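Local coordinates for In2-1 family protein, glutathione transferase lambda3 (Populus trichocarpa, PDB 4PQI) that probably catalyses glutathione-dependent thiol-transferase reactions as a monomeric Lambda-class glutathione transferase of a land plant, at residues Y139-K143 / Y235-F239. Sequence-based numbering, arbitrary orientation.
Sequences YTAFK and YKKRF
Phe142 and Phe239 mark the closest backbone approach, their CA atoms 7.2 Å apart, where segment 139-143, leading from helix 118-139 toward helix 146-149, faces the last turn of helix 228-239. Four aromatic side chains, Tyr139, Phe142, Tyr235 and Phe239, make up most of the contact. The Phe142 ring turns its edge to one face of Phe239, planes at 63°, with CE2 of Phe142 lying 3.5 Å from CG of Phe239. CG of Arg238 covers the opposite face of that ring over its centre, so Phe239 is held between its own helix neighbour and Phe142. The far end of the Phe239 ring meets Tyr139, CZ of Phe239 coming 3.5 Å from CD1 at the tyrosine's edge. Tyr139 sets its CG anti to its carbonyl carbon (chi1 -78°), from where the ring reaches across to bring OH 2.6 Å from OH of Tyr235. This short bond joins two phenols whose rings stand nearly perpendicular, at 80°; the Tyr235 side chain is about 8 Å from bound glutathione (nearest atoms). Lys143 bends its end to place NZ 3.5 Å from the backbone O of Phe239, a weak hydrogen bond. With an alanine at Phe239, CE2 of Phe142 would probably lose the ring face it packs on, and CD1 of Tyr139 the ring carbon it meets. Phe192 of helix 177-197 packs edge-to-face with both Phe142 and Tyr235, and Tyr139 rests on Phe185 and Leu189 of the same helix. The resulting aromatic cluster ties the C-terminal helix to the helical C-terminal domain of the GST fold.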
ATOM      1  N   TYR A 139       5.863   9.673 -10.781  1.00 43.82           N
ATOM      2  CA  TYR A 139       6.534  10.570  -9.843  1.00 45.34           C
ATOM      3  C   TYR A 139       7.626  11.431 -10.478  1.00 49.29           C
ATOM      4  O   TYR A 139       8.097  12.392  -9.872  1.00 52.16           O
ATOM      5  CB  TYR A 139       7.054   9.807  -8.617  1.00 40.41           C
ATOM      6  CG  TYR A 139       5.961   9.493  -7.614  1.00 44.13           C
ATOM      7  CD1 TYR A 139       5.611  10.414  -6.635  1.00 47.40           C
ATOM      8  CD2 TYR A 139       5.270   8.284  -7.653  1.00 46.53           C
ATOM      9  CE1 TYR A 139       4.617  10.135  -5.714  1.00 48.97           C
ATOM     10  CE2 TYR A 139       4.257   8.002  -6.735  1.00 47.36           C
ATOM     11  CZ  TYR A 139       3.941   8.933  -5.768  1.00 48.40           C
ATOM     12  OH  TYR A 139       2.948   8.679  -4.849  1.00 51.23           O
ATOM     13  N   THR A 140       8.009  11.111 -11.707  1.00 51.60           N
ATOM     14  CA  THR A 140       8.958  11.944 -12.439  1.00 49.11           C
ATOM     15  C   THR A 140       8.267  12.763 -13.529  1.00 50.66           C
ATOM     16  O   THR A 140       8.927  13.334 -14.394  1.00 55.23           O
ATOM     17  CB  THR A 140      10.085  11.100 -13.081  1.00 53.97           C
ATOM     18  OG1 THR A 140       9.518  10.119 -13.961  1.00 53.71           O
ATOM     19  CG2 THR A 140      10.896  10.391 -12.010  1.00 53.89           C
ATOM     20  N   ALA A 141       6.940  12.823 -13.486  1.00 45.79           N
ATOM     21  CA  ALA A 141       6.178  13.473 -14.557  1.00 47.55           C
ATOM     22  C   ALA A 141       5.659  14.874 -14.194  1.00 50.66           C
ATOM     23  O   ALA A 141       5.078  15.568 -15.040  1.00 53.25           O
ATOM     24  CB  ALA A 141       5.025  12.582 -14.982  1.00 45.58           C
ATOM     25  N   PHE A 142       5.882  15.288 -12.948  1.00 48.22           N
ATOM     26  CA  PHE A 142       5.242  16.487 -12.413  1.00 51.57           C
ATOM     27  C   PHE A 142       5.648  17.762 -13.122  1.00 58.86           C
ATOM     28  O   PHE A 142       4.883  18.727 -13.143  1.00 64.65           O
ATOM     29  CB  PHE A 142       5.478  16.611 -10.907  1.00 51.83           C
ATOM     30  CG  PHE A 142       4.966  15.445 -10.127  1.00 53.91           C
ATOM     31  CD1 PHE A 142       3.796  14.805 -10.504  1.00 54.37           C
ATOM     32  CD2 PHE A 142       5.669  14.959  -9.040  1.00 53.29           C
ATOM     33  CE1 PHE A 142       3.331  13.718  -9.798  1.00 51.40           C
ATOM     34  CE2 PHE A 142       5.209  13.866  -8.328  1.00 49.18           C
ATOM     35  CZ  PHE A 142       4.042  13.245  -8.706  1.00 49.21           C
ATOM     36  N   LYS A 143       6.838  17.772 -13.714  1.00 61.74           N
ATOM     37  CA  LYS A 143       7.329  18.983 -14.378  1.00 68.37           C
ATOM     38  C   LYS A 143       7.044  19.013 -15.880  1.00 67.93           C
ATOM     39  O   LYS A 143       7.423  19.957 -16.562  1.00 67.67           O
ATOM     40  CB  LYS A 143       8.826  19.197 -14.111  1.00 71.59           C
ATOM     41  CG  LYS A 143       9.156  19.564 -12.666  1.00 74.74           C
ATOM     42  CD  LYS A 143      10.572  20.118 -12.534  1.00 81.19           C
ATOM     43  CE  LYS A 143      10.921  20.449 -11.085  1.00 83.12           C
ATOM     44  NZ  LYS A 143      11.071  19.228 -10.236  1.00 80.64           N
ATOM     45  N   TYR A 235       3.483  16.789  -0.915  1.00 50.52           N
ATOM     46  CA  TYR A 235       3.914  16.566  -2.299  1.00 56.03           C
ATOM     47  C   TYR A 235       4.324  17.838  -3.047  1.00 56.67           C
ATOM     48  O   TYR A 235       5.212  17.803  -3.906  1.00 55.28           O
ATOM     49  CB  TYR A 235       2.846  15.822  -3.098  1.00 53.28           C
ATOM     50  CG  TYR A 235       2.930  14.313  -2.981  1.00 51.51           C
ATOM     51  CD1 TYR A 235       3.684  13.710  -1.982  1.00 50.36           C
ATOM     52  CD2 TYR A 235       2.263  13.493  -3.886  1.00 48.54           C
ATOM     53  CE1 TYR A 235       3.752  12.329  -1.878  1.00 50.70           C
ATOM     54  CE2 TYR A 235       2.317  12.127  -3.785  1.00 47.20           C
ATOM     55  CZ  TYR A 235       3.068  11.545  -2.789  1.00 49.31           C
ATOM     56  OH  TYR A 235       3.122  10.175  -2.699  1.00 47.30           O
ATOM     57  N   LYS A 236       3.665  18.952  -2.738  1.00 57.54           N
ATOM     58  CA  LYS A 236       4.104  20.241  -3.253  1.00 60.53           C
ATOM     59  C   LYS A 236       5.531  20.553  -2.774  1.00 64.09           C
ATOM     60  O   LYS A 236       6.379  21.015  -3.549  1.00 63.23           O
ATOM     61  CB  LYS A 236       3.134  21.354  -2.836  1.00 60.53           C
ATOM     62  CG  LYS A 236       1.758  21.270  -3.496  1.00 57.48           C
ATOM     63  CD  LYS A 236       1.016  22.622  -3.475  1.00 68.17           C
ATOM     64  CE  LYS A 236       0.439  22.938  -2.106  1.00 68.37           C
ATOM     65  NZ  LYS A 236      -0.434  24.155  -2.137  1.00 71.25           N
ATOM     66  N   LYS A 237       5.799  20.288  -1.498  1.00 66.70           N
ATOM     67  CA  LYS A 237       7.103  20.597  -0.929  1.00 69.64           C
ATOM     68  C   LYS A 237       8.161  19.636  -1.459  1.00 68.47           C
ATOM     69  O   LYS A 237       9.323  20.008  -1.623  1.00 69.38           O
ATOM     70  CB  LYS A 237       7.058  20.563   0.601  1.00 74.54           C
ATOM     71  CG  LYS A 237       6.168  21.634   1.222  1.00 82.60           C
ATOM     72  CD  LYS A 237       6.504  21.865   2.690  1.00 87.46           C
ATOM     73  CE  LYS A 237       6.573  20.551   3.461  1.00 87.78           C
ATOM     74  NZ  LYS A 237       6.872  20.774   4.904  1.00 90.81           N
ATOM     75  N   ARG A 238       7.742  18.407  -1.747  1.00 67.16           N
ATOM     76  CA  ARG A 238       8.661  17.359  -2.183  1.00 68.72           C
ATOM     77  C   ARG A 238       9.011  17.440  -3.676  1.00 68.16           C
ATOM     78  O   ARG A 238      10.141  17.143  -4.064  1.00 68.46           O
ATOM     79  CB  ARG A 238       8.101  15.978  -1.813  1.00 71.37           C
ATOM     80  CG  ARG A 238       8.918  14.785  -2.291  1.00 76.19           C
ATOM     81  CD  ARG A 238      10.355  14.838  -1.787  1.00 85.79           C
ATOM     82  NE  ARG A 238      11.125  13.636  -2.120  1.00 90.44           N
ATOM     83  CZ  ARG A 238      11.643  13.382  -3.320  1.00 93.85           C
ATOM     84  NH1 ARG A 238      11.465  14.235  -4.320  1.00 97.14           N
ATOM     85  NH2 ARG A 238      12.329  12.264  -3.524  1.00 92.93           N
ATOM     86  N   PHE A 239       8.059  17.860  -4.510  1.00 67.41           N
ATOM     87  CA  PHE A 239       8.258  17.797  -5.959  1.00 69.38           C
ATOM     88  C   PHE A 239       8.178  19.136  -6.690  1.00 77.97           C
ATOM     89  O   PHE A 239       8.508  19.211  -7.873  1.00 73.31           O
ATOM     90  CB  PHE A 239       7.276  16.808  -6.608  1.00 64.53           C
ATOM     91  CG  PHE A 239       7.293  15.443  -5.992  1.00 58.80           C
ATOM     92  CD1 PHE A 239       8.355  14.577  -6.220  1.00 61.63           C
ATOM     93  CD2 PHE A 239       6.249  15.025  -5.177  1.00 53.24           C
ATOM     94  CE1 PHE A 239       8.374  13.311  -5.642  1.00 58.96           C
ATOM     95  CE2 PHE A 239       6.263  13.771  -4.598  1.00 50.94           C
ATOM     96  CZ  PHE A 239       7.325  12.909  -4.832  1.00 55.15           C
TER